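Local coordinates for envelope glycoprotein (Thogoto virus, PDB 5XEA) that probably attaches the virus to a host-cell receptor and later drives fusion of the viral and host membranes, at residues L70-L82 against P179-V191. Residues are numbered along the deposited sequence; the frame is centred on the assembly and turned at random.
Sequences LLHYPPSRDELLL and PLFWTEKDFSYLV. With NAG (2-acetamido-2-deoxy-beta-D-glucopyranose), chain E; NAG (2-acetamido-2-deoxy-beta-D-glucopyranose), chain C.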
loop_
_atom_site.group_PDB
_atom_site.type_symbol
_atom_site.label_atom_id
_atom_site.label_comp_id
_atom_site.label_asym_id
_atom_site.label_seq_id
_atom_site.Cartn_x
_atom_site.Cartn_y
_atom_site.Cartn_z
ATOM N N LEU B 70 10.776 -14.542 -37.123
ATOM C CA LEU B 70 10.956 -15.296 -35.895
ATOM C C LEU B 70 10.016 -16.488 -35.905
ATOM O O LEU B 70 8.858 -16.372 -36.312
ATOM C CB LEU B 70 10.658 -14.424 -34.667
ATOM C CG LEU B 70 11.579 -13.235 -34.429
ATOM C CD1 LEU B 70 10.922 -12.241 -33.442
ATOM C CD2 LEU B 70 12.973 -13.720 -33.944
ATOM N N LEU B 71 10.508 -17.625 -35.421
ATOM C CA LEU B 71 9.708 -18.839 -35.312
ATOM C C LEU B 71 9.787 -19.340 -33.879
ATOM O O LEU B 71 10.884 -19.584 -33.370
ATOM C CB LEU B 71 10.216 -19.908 -36.292
ATOM C CG LEU B 71 10.135 -19.519 -37.758
ATOM C CD1 LEU B 71 10.791 -20.588 -38.618
ATOM C CD2 LEU B 71 8.683 -19.306 -38.169
ATOM N N HIS B 72 8.642 -19.487 -33.225
ATOM C CA HIS B 72 8.624 -19.890 -31.819
ATOM C C HIS B 72 8.678 -21.407 -31.678
ATOM O O HIS B 72 7.967 -22.120 -32.386
ATOM C CB HIS B 72 7.380 -19.350 -31.138
ATOM C CG HIS B 72 7.297 -17.861 -31.173
ATOM N ND1 HIS B 72 8.361 -17.056 -30.819
ATOM C CD2 HIS B 72 6.293 -17.030 -31.541
ATOM C CE1 HIS B 72 8.009 -15.789 -30.955
ATOM N NE2 HIS B 72 6.758 -15.746 -31.386
ATOM N N TYR B 73 9.524 -21.892 -30.765
ATOM C CA TYR B 73 9.610 -23.315 -30.430
ATOM C C TYR B 73 9.523 -23.488 -28.917
ATOM O O TYR B 73 10.481 -23.934 -28.276
ATOM C CB TYR B 73 10.905 -23.941 -30.953
ATOM C CG TYR B 73 11.034 -23.947 -32.457
ATOM C CD1 TYR B 73 10.718 -25.084 -33.200
ATOM C CD2 TYR B 73 11.488 -22.818 -33.138
ATOM C CE1 TYR B 73 10.842 -25.095 -34.583
ATOM C CE2 TYR B 73 11.598 -22.815 -34.500
ATOM C CZ TYR B 73 11.279 -23.956 -35.228
ATOM O OH TYR B 73 11.407 -23.946 -36.603
ATOM N N PRO B 74 8.389 -23.145 -28.314
ATOM C CA PRO B 74 8.272 -23.238 -26.865
ATOM C C PRO B 74 8.557 -24.656 -26.406
ATOM O O PRO B 74 8.194 -25.615 -27.100
ATOM C CB PRO B 74 6.807 -22.851 -26.605
ATOM C CG PRO B 74 6.119 -23.226 -27.880
ATOM C CD PRO B 74 7.093 -22.861 -28.957
ATOM N N PRO B 75 9.227 -24.832 -25.266
ATOM C CA PRO B 75 9.557 -26.192 -24.816
ATOM C C PRO B 75 8.309 -26.988 -24.476
ATOM O O PRO B 75 7.306 -26.451 -24.002
ATOM C CB PRO B 75 10.434 -25.964 -23.578
ATOM C CG PRO B 75 10.060 -24.586 -23.091
ATOM C CD PRO B 75 9.668 -23.796 -24.305
ATOM N N SER B 76 8.372 -28.280 -24.773
ATOM C CA SER B 76 7.376 -29.232 -24.319
ATOM C C SER B 76 7.454 -29.375 -22.799
ATOM O O SER B 76 8.417 -28.950 -22.151
ATOM C CB SER B 76 7.607 -30.591 -24.971
ATOM O OG SER B 76 8.822 -31.125 -24.471
ATOM N N ARG B 77 6.433 -30.004 -22.225
ATOM C CA ARG B 77 6.441 -30.213 -20.777
ATOM C C ARG B 77 7.668 -31.007 -20.340
ATOM O O ARG B 77 8.349 -30.639 -19.376
ATOM C CB ARG B 77 5.154 -30.906 -20.345
ATOM C CG ARG B 77 5.066 -31.175 -18.864
ATOM C CD ARG B 77 3.718 -31.769 -18.552
ATOM N NE ARG B 77 3.465 -31.884 -17.125
ATOM C CZ ARG B 77 2.259 -31.841 -16.568
ATOM N NH1 ARG B 77 1.185 -31.678 -17.317
ATOM N NH2 ARG B 77 2.146 -31.944 -15.259
ATOM N N ASP B 78 7.981 -32.092 -21.056
ATOM C CA ASP B 78 9.167 -32.884 -20.741
ATOM C C ASP B 78 10.444 -32.064 -20.874
ATOM O O ASP B 78 11.346 -32.167 -20.030
ATOM C CB ASP B 78 9.227 -34.105 -21.656
ATOM C CG ASP B 78 8.078 -35.066 -21.422
ATOM O OD1 ASP B 78 7.614 -35.169 -20.267
ATOM O OD2 ASP B 78 7.652 -35.717 -22.398
ATOM N N GLU B 79 10.551 -31.261 -21.943
ATOM C CA GLU B 79 11.690 -30.360 -22.077
ATOM C C GLU B 79 11.757 -29.405 -20.896
ATOM O O GLU B 79 12.808 -29.246 -20.268
ATOM C CB GLU B 79 11.602 -29.576 -23.394
ATOM C CG GLU B 79 11.981 -30.360 -24.646
ATOM C CD GLU B 79 12.031 -29.486 -25.900
ATOM O OE1 GLU B 79 10.962 -29.102 -26.423
ATOM O OE2 GLU B 79 13.150 -29.177 -26.350
ATOM N N LEU B 80 10.635 -28.758 -20.582
ATOM C CA LEU B 80 10.617 -27.769 -19.505
ATOM C C LEU B 80 11.100 -28.377 -18.195
ATOM O O LEU B 80 11.924 -27.782 -17.484
ATOM C CB LEU B 80 9.206 -27.196 -19.352
ATOM C CG LEU B 80 9.113 -25.861 -18.616
ATOM C CD1 LEU B 80 10.238 -24.955 -19.052
ATOM C CD2 LEU B 80 7.774 -25.212 -18.885
ATOM N N LEU B 81 10.617 -29.581 -17.875
ATOM C CA LEU B 81 11.078 -30.289 -16.686
ATOM C C LEU B 81 12.594 -30.452 -16.691
ATOM O O LEU B 81 13.262 -30.191 -15.684
ATOM C CB LEU B 81 10.377 -31.645 -16.583
ATOM C CG LEU B 81 8.978 -31.602 -15.955
ATOM C CD1 LEU B 81 8.201 -32.884 -16.221
ATOM C CD2 LEU B 81 9.058 -31.331 -14.451
ATOM N N LEU B 82 13.165 -30.854 -17.830
ATOM C CA LEU B 82 14.612 -31.016 -17.892
ATOM C C LEU B 82 15.317 -29.669 -17.799
ATOM O O LEU B 82 16.372 -29.556 -17.163
ATOM C CB LEU B 82 15.002 -31.755 -19.173
ATOM C CG LEU B 82 16.500 -31.886 -19.467
ATOM C CD1 LEU B 82 17.254 -32.519 -18.308
ATOM C CD2 LEU B 82 16.726 -32.678 -20.767
ATOM N N PRO B 179 -0.294 -30.530 -11.491
ATOM C CA PRO B 179 0.544 -29.422 -11.964
ATOM C C PRO B 179 -0.126 -28.723 -13.134
ATOM O O PRO B 179 -0.892 -29.324 -13.886
ATOM C CB PRO B 179 1.845 -30.108 -12.398
ATOM C CG PRO B 179 1.694 -31.571 -12.028
ATOM C CD PRO B 179 0.228 -31.835 -11.920
ATOM N N LEU B 180 0.150 -27.432 -13.279
ATOM C CA LEU B 180 -0.356 -26.672 -14.417
ATOM C C LEU B 180 0.728 -26.582 -15.479
ATOM O O LEU B 180 1.889 -26.308 -15.159
ATOM C CB LEU B 180 -0.777 -25.258 -14.020
ATOM C CG LEU B 180 -1.870 -24.992 -12.997
ATOM C CD1 LEU B 180 -2.048 -23.470 -12.909
ATOM C CD2 LEU B 180 -3.161 -25.677 -13.407
ATOM N N PHE B 181 0.345 -26.800 -16.735
ATOM C CA PHE B 181 1.250 -26.617 -17.862
ATOM C C PHE B 181 0.490 -25.979 -19.007
ATOM O O PHE B 181 -0.576 -26.466 -19.400
ATOM C CB PHE B 181 1.879 -27.925 -18.351
ATOM C CG PHE B 181 2.755 -27.742 -19.573
ATOM C CD1 PHE B 181 4.072 -27.316 -19.442
ATOM C CD2 PHE B 181 2.259 -27.968 -20.845
ATOM C CE1 PHE B 181 4.880 -27.125 -20.558
ATOM C CE2 PHE B 181 3.069 -27.784 -21.978
ATOM C CZ PHE B 181 4.378 -27.360 -21.830
ATOM N N TRP B 182 1.048 -24.902 -19.555
ATOM C CA TRP B 182 0.479 -24.325 -20.753
ATOM C C TRP B 182 1.576 -23.640 -21.552
ATOM O O TRP B 182 2.657 -23.325 -21.046
ATOM C CB TRP B 182 -0.665 -23.354 -20.446
ATOM C CG TRP B 182 -0.255 -22.018 -19.896
ATOM C CD1 TRP B 182 -0.098 -20.857 -20.606
ATOM C CD2 TRP B 182 0.010 -21.689 -18.526
ATOM N NE1 TRP B 182 0.266 -19.837 -19.764
ATOM C CE2 TRP B 182 0.333 -20.315 -18.483
ATOM C CE3 TRP B 182 0.013 -22.421 -17.334
ATOM C CZ2 TRP B 182 0.664 -19.664 -17.303
ATOM C CZ3 TRP B 182 0.340 -21.767 -16.157
ATOM C CH2 TRP B 182 0.661 -20.405 -16.152
ATOM N N THR B 183 1.272 -23.433 -22.812
ATOM C CA THR B 183 2.199 -22.863 -23.767
ATOM C C THR B 183 1.550 -21.644 -24.394
ATOM O O THR B 183 0.349 -21.647 -24.677
ATOM C CB THR B 183 2.564 -23.890 -24.827
ATOM O OG1 THR B 183 3.405 -24.891 -24.238
ATOM C CG2 THR B 183 3.279 -23.237 -25.990
ATOM N N GLU B 184 2.348 -20.599 -24.600
ATOM C CA GLU B 184 1.835 -19.348 -25.146
ATOM C C GLU B 184 2.950 -18.655 -25.917
ATOM O O GLU B 184 3.901 -18.152 -25.315
ATOM C CB GLU B 184 1.300 -18.461 -24.019
ATOM C CG GLU B 184 0.537 -17.248 -24.494
ATOM C CD GLU B 184 -0.144 -16.523 -23.341
ATOM O OE1 GLU B 184 -0.084 -17.036 -22.198
ATOM O OE2 GLU B 184 -0.736 -15.446 -23.582
ATOM N N LYS B 185 2.835 -18.640 -27.245
ATOM C CA LYS B 185 3.796 -18.001 -28.154
ATOM C C LYS B 185 5.149 -18.672 -27.950
ATOM O O LYS B 185 5.253 -19.874 -28.244
ATOM C CB LYS B 185 3.753 -16.487 -27.927
ATOM C CG LYS B 185 2.394 -15.857 -28.019
ATOM C CD LYS B 185 2.530 -14.411 -28.429
ATOM C CE LYS B 185 1.245 -13.626 -28.320
ATOM N NZ LYS B 185 0.971 -13.261 -26.887
ATOM N N ASP B 186 6.179 -17.973 -27.458
ATOM C CA ASP B 186 7.518 -18.507 -27.272
ATOM C C ASP B 186 7.720 -19.204 -25.928
ATOM O O ASP B 186 8.703 -19.939 -25.776
ATOM C CB ASP B 186 8.522 -17.356 -27.420
ATOM C CG ASP B 186 8.255 -16.203 -26.447
ATOM O OD1 ASP B 186 7.066 -15.924 -26.133
ATOM O OD2 ASP B 186 9.257 -15.585 -25.983
ATOM N N PHE B 187 6.809 -19.005 -24.971
ATOM C CA PHE B 187 6.942 -19.476 -23.604
ATOM C C PHE B 187 6.105 -20.726 -23.370
ATOM O O PHE B 187 5.005 -20.879 -23.908
ATOM C CB PHE B 187 6.500 -18.387 -22.606
ATOM C CG PHE B 187 7.638 -17.606 -22.004
ATOM C CD1 PHE B 187 8.249 -18.027 -20.841
ATOM C CD2 PHE B 187 8.105 -16.453 -22.613
ATOM C CE1 PHE B 187 9.303 -17.303 -20.278
ATOM C CE2 PHE B 187 9.164 -15.731 -22.070
ATOM C CZ PHE B 187 9.760 -16.157 -20.905
ATOM N N SER B 188 6.634 -21.609 -22.534
ATOM C CA SER B 188 5.804 -22.561 -21.809
ATOM C C SER B 188 5.986 -22.349 -20.311
ATOM O O SER B 188 7.031 -21.869 -19.858
ATOM C CB SER B 188 6.141 -24.010 -22.194
ATOM O OG SER B 188 5.899 -24.219 -23.579
ATOM N N TYR B 189 4.958 -22.715 -19.549
ATOM C CA TYR B 189 4.910 -22.499 -18.111
ATOM C C TYR B 189 4.508 -23.784 -17.405
ATOM O O TYR B 189 3.546 -24.450 -17.803
ATOM C CB TYR B 189 3.905 -21.412 -17.730
ATOM C CG TYR B 189 4.074 -20.113 -18.470
ATOM C CD1 TYR B 189 4.769 -19.056 -17.902
ATOM C CD2 TYR B 189 3.517 -19.940 -19.724
ATOM C CE1 TYR B 189 4.919 -17.846 -18.579
ATOM C CE2 TYR B 189 3.664 -18.728 -20.418
ATOM C CZ TYR B 189 4.365 -17.691 -19.834
ATOM O OH TYR B 189 4.501 -16.510 -20.527
ATOM N N LEU B 190 5.236 -24.112 -16.345
ATOM C CA LEU B 190 4.896 -25.236 -15.476
ATOM C C LEU B 190 4.792 -24.727 -14.038
ATOM O O LEU B 190 5.763 -24.179 -13.501
ATOM C CB LEU B 190 5.940 -26.353 -15.588
ATOM C CG LEU B 190 5.724 -27.606 -14.724
ATOM C CD1 LEU B 190 4.414 -28.320 -15.053
ATOM C CD2 LEU B 190 6.905 -28.533 -14.893
ATOM N N VAL B 191 3.617 -24.868 -13.434
ATOM C CA VAL B 191 3.403 -24.500 -12.027
ATOM C C VAL B 191 3.244 -25.782 -11.217
ATOM O O VAL B 191 2.303 -26.550 -11.447
ATOM C CB VAL B 191 2.179 -23.588 -11.836
ATOM C CG1 VAL B 191 2.010 -23.241 -10.366
ATOM C CG2 VAL B 191 2.311 -22.317 -12.623
HETATM C C1 NAG E . -3.907 -18.728 -21.422
HETATM C C2 NAG E . -4.230 -20.218 -21.276
HETATM C C3 NAG E . -3.726 -20.982 -22.484
HETATM C C4 NAG E . -4.539 -20.592 -23.706
HETATM C C5 NAG E . -4.499 -19.079 -23.934
HETATM C C6 NAG E . -5.865 -18.447 -24.098
HETATM C C7 NAG E . -4.236 -20.698 -18.864
HETATM C C8 NAG E . -3.473 -21.296 -17.721
HETATM N N2 NAG E . -3.640 -20.753 -20.058
HETATM O O3 NAG E . -3.852 -22.377 -22.238
HETATM O O4 NAG E . -4.013 -21.246 -24.855
HETATM O O5 NAG E . -3.808 -18.350 -22.897
HETATM O O6 NAG E . -6.909 -19.312 -23.668
HETATM O O7 NAG E . -5.340 -20.188 -18.712
HETATM C C1 NAG C . -4.579 -14.212 -18.738
HETATM C C2 NAG C . -5.578 -14.345 -19.895
HETATM C C3 NAG C . -5.845 -15.820 -20.224
HETATM C C4 NAG C . -4.546 -16.596 -20.407
HETATM C C5 NAG C . -3.689 -16.390 -19.158
HETATM C C6 NAG C . -2.326 -17.038 -19.213
HETATM C C7 NAG C . -7.161 -12.480 -20.073
HETATM C C8 NAG C . -8.480 -11.931 -19.629
HETATM N N2 NAG C . -6.822 -13.669 -19.567
HETATM O O3 NAG C . -6.646 -15.907 -21.398
HETATM O O4 NAG C . -4.863 -17.970 -20.621
HETATM O O5 NAG C . -3.435 -14.991 -19.001
HETATM O O6 NAG C . -1.410 -16.218 -19.926
HETATM O O7 NAG C . -6.434 -11.875 -20.858
#
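Arg77 lays its aliphatic stem over one face of the Phe181 ring, with CB 3.7 Å from the ring centroid and almost on the ring normal, a CH-pi contact. Phe181 CG is anti to the backbone N (chi1 177°), which carries the ring out from strand 180-184 to the first turn of helix 77-86. The extended Arg77 chain then runs past the ring in the opposite direction, and its guanidinium meets Pro179 CG at its edge, 3.3 Å from NH2.

At the edge of the ring, Leu80 uses one branch: CD2 comes within 3.9 Å of Phe181 CE1 and rests on Ser188 and Leu190, while Leu81 CD2 meets Leu190 CD2 at 3.6 Å. The single hydrogen bond between the segments lies just ahead of the helix, where Ser188 OG donates to Pro75 O (2.7 Å) in the carbonyl plane. Ser76 and Glu79 close a capping box there, and Glu79 also forms a salt bridge with Arg47.

Strands 180-184 and 187-192 form an antiparallel hairpin closed by the type II' turn from Glu184 to Phe187. Pro74 wedges against it, CG pressed to Thr183 CG2 at a tight 3.4 Å. Asp186 N lies over one face of the His72 ring, displaced toward its rim, with ND1 hydrogen-bonded to Thr48 OG1 on strand 40-56. Helix 77-86 thus packs on the hairpin mainly through apolar surfaces, while buried Ser188 ties down the loop leading into it.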